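Local coordinates for iron-binding protein (Staphylococcus epidermidis, PDB 4M7O), which is a putative periplasmic-type solute-binding protein that probably captures iron, likely in chelated form, for uptake into the cell, at residues 33-38 / 124-129. Residues are numbered along the deposited sequence; the frame is centred on the assembly and turned at random.
Sequences TEILYR and KSIGQL
Ile126 reaches from helix 116-129 to Ile35 and Leu36 on helix 30-38. Its CB points toward the opposing helix, 4.3 Å from Ile35 CG2, and the side chain forks there. The short branch, CG2 of Ile126, meets Leu36 CD2 at 4.1 Å and also lies near Ile35 CG2. On the other branch CG1 stands anti to the carbonyl carbon (chi1 -64°); this CG1 of Ile126 touches nothing closely itself, its nearest neighbour across the contact being Ile35 CG2 at 4.7 Å. The extended second torsion, 169°, then carries the tip, Ile126 CD1, to Ile35 alone, where it touches Ile35 CD1 at 3.7 Å and Ile35 CG2 at 3.9 Å. The CD1 methyl of Ile126 is thus received by both branches of Ile35, and the two isoleucines cross at about a right angle.

Helix 30-38 follows the central strand of the five-stranded parallel sheet, 25-27, and helix 116-129 comes after its edge strand 106-110, an arrangement consistent with the Rossmann-like N-terminal lobe of a periplasmic binding protein. Leu36 and Ile126 both rest on Leu84 of strand 82-86, so the helices pack side by side on one face of the sheet, and Ile126 also touches Val110.

Leu36 bears on Ile126 through CD2 alone, while its side chain also contacts Ile45. No hydrogen bond joins the two segments, and the three touching residues are buried. Past this apolar patch, Arg38 forms a salt bridge with Glu142 of the long helix 133-152.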
loop_
_atom_site.group_PDB
_atom_site.type_symbol
_atom_site.label_atom_id
_atom_site.label_comp_id
_atom_site.label_asym_id
_atom_site.label_seq_id
_atom_site.Cartn_x
_atom_site.Cartn_y
_atom_site.Cartn_z
ATOM N N THR A 33 -9.364 -7.304 -3.938
ATOM C CA THR A 33 -10.141 -8.396 -3.358
ATOM C C THR A 33 -10.747 -7.978 -2.030
ATOM O O THR A 33 -11.909 -8.278 -1.758
ATOM C CB THR A 33 -9.287 -9.630 -3.150
ATOM O OG1 THR A 33 -8.731 -10.045 -4.412
ATOM C CG2 THR A 33 -10.128 -10.781 -2.574
ATOM N N GLU A 34 -9.976 -7.264 -1.208
ATOM C CA GLU A 34 -10.473 -6.851 0.102
ATOM C C GLU A 34 -11.669 -5.919 -0.040
ATOM O O GLU A 34 -12.639 -6.027 0.709
ATOM C CB GLU A 34 -9.355 -6.183 0.917
ATOM C CG GLU A 34 -8.258 -7.144 1.347
ATOM C CD GLU A 34 -7.332 -6.535 2.398
ATOM O OE1 GLU A 34 -7.826 -5.784 3.277
ATOM O OE2 GLU A 34 -6.113 -6.817 2.344
ATOM N N ILE A 35 -11.588 -5.008 -1.007
ATOM C CA ILE A 35 -12.630 -4.020 -1.230
ATOM C C ILE A 35 -13.910 -4.695 -1.734
ATOM O O ILE A 35 -15.012 -4.360 -1.289
ATOM C CB ILE A 35 -12.176 -2.964 -2.260
ATOM C CG1 ILE A 35 -11.010 -2.132 -1.704
ATOM C CG2 ILE A 35 -13.343 -2.068 -2.663
ATOM C CD1 ILE A 35 -10.332 -1.269 -2.751
ATOM N N LEU A 36 -13.763 -5.626 -2.673
ATOM C CA LEU A 36 -14.903 -6.375 -3.208
ATOM C C LEU A 36 -15.664 -7.092 -2.103
ATOM O O LEU A 36 -16.898 -7.085 -2.084
ATOM C CB LEU A 36 -14.438 -7.390 -4.261
ATOM C CG LEU A 36 -14.068 -6.778 -5.610
ATOM C CD1 LEU A 36 -13.401 -7.823 -6.529
ATOM C CD2 LEU A 36 -15.340 -6.207 -6.254
ATOM N N TYR A 37 -14.930 -7.716 -1.185
ATOM C CA TYR A 37 -15.557 -8.418 -0.069
ATOM C C TYR A 37 -16.283 -7.418 0.822
ATOM O O TYR A 37 -17.391 -7.694 1.275
ATOM C CB TYR A 37 -14.521 -9.210 0.742
ATOM C CG TYR A 37 -14.437 -10.677 0.384
ATOM C CD1 TYR A 37 -13.665 -11.113 -0.678
ATOM C CD2 TYR A 37 -15.122 -11.630 1.123
ATOM C CE1 TYR A 37 -13.568 -12.439 -0.984
ATOM C CE2 TYR A 37 -15.043 -12.966 0.805
ATOM C CZ TYR A 37 -14.264 -13.364 -0.248
ATOM O OH TYR A 37 -14.179 -14.692 -0.580
ATOM N N ARG A 38 -15.679 -6.251 1.059
ATOM C CA ARG A 38 -16.309 -5.258 1.949
ATOM C C ARG A 38 -17.539 -4.617 1.289
ATOM O O ARG A 38 -18.383 -4.029 1.959
ATOM C CB ARG A 38 -15.303 -4.191 2.409
ATOM C CG ARG A 38 -14.240 -4.700 3.399
ATOM C CD ARG A 38 -14.853 -5.162 4.734
ATOM N NE ARG A 38 -15.621 -4.100 5.374
ATOM C CZ ARG A 38 -15.087 -3.085 6.058
ATOM N NH1 ARG A 38 -13.774 -2.983 6.201
ATOM N NH2 ARG A 38 -15.869 -2.165 6.606
ATOM N N LYS A 124 -14.923 4.261 -3.931
ATOM C CA LYS A 124 -16.060 4.794 -4.678
ATOM C C LYS A 124 -16.072 4.352 -6.137
ATOM O O LYS A 124 -17.134 4.076 -6.689
ATOM C CB LYS A 124 -16.076 6.326 -4.615
ATOM C CG LYS A 124 -16.481 6.892 -3.266
ATOM N N SER A 125 -14.900 4.300 -6.765
ATOM C CA SER A 125 -14.804 3.908 -8.171
ATOM C C SER A 125 -15.281 2.485 -8.351
ATOM O O SER A 125 -16.066 2.197 -9.261
ATOM C CB SER A 125 -13.367 4.028 -8.673
ATOM O OG SER A 125 -13.052 5.374 -8.952
ATOM N N ILE A 126 -14.810 1.597 -7.479
ATOM C CA ILE A 126 -15.191 0.190 -7.562
ATOM C C ILE A 126 -16.661 0.026 -7.197
ATOM O O ILE A 126 -17.354 -0.828 -7.756
ATOM C CB ILE A 126 -14.319 -0.688 -6.656
ATOM C CG1 ILE A 126 -12.869 -0.633 -7.132
ATOM C CG2 ILE A 126 -14.841 -2.149 -6.635
ATOM C CD1 ILE A 126 -11.894 -1.260 -6.159
ATOM N N GLY A 127 -17.139 0.850 -6.265
ATOM C CA GLY A 127 -18.548 0.848 -5.917
ATOM C C GLY A 127 -19.415 1.213 -7.104
ATOM O O GLY A 127 -20.448 0.586 -7.340
ATOM N N GLN A 128 -19.007 2.224 -7.863
ATOM C CA GLN A 128 -19.822 2.657 -8.990
ATOM C C GLN A 128 -19.742 1.657 -10.137
ATOM O O GLN A 128 -20.711 1.454 -10.859
ATOM C CB GLN A 128 -19.411 4.045 -9.462
ATOM C CG GLN A 128 -20.234 4.549 -10.634
ATOM C CD GLN A 128 -20.067 6.034 -10.852
ATOM O OE1 GLN A 128 -19.173 6.658 -10.273
ATOM N NE2 GLN A 128 -20.932 6.618 -11.683
ATOM N N LEU A 129 -18.583 1.023 -10.286
ATOM C CA LEU A 129 -18.364 0.038 -11.337
ATOM C C LEU A 129 -19.276 -1.175 -11.152
ATOM O O LEU A 129 -19.870 -1.665 -12.111
ATOM C CB LEU A 129 -16.888 -0.389 -11.349
ATOM C CG LEU A 129 -16.510 -1.602 -12.203
ATOM C CD1 LEU A 129 -16.739 -1.337 -13.682
ATOM C CD2 LEU A 129 -15.074 -2.041 -11.950
#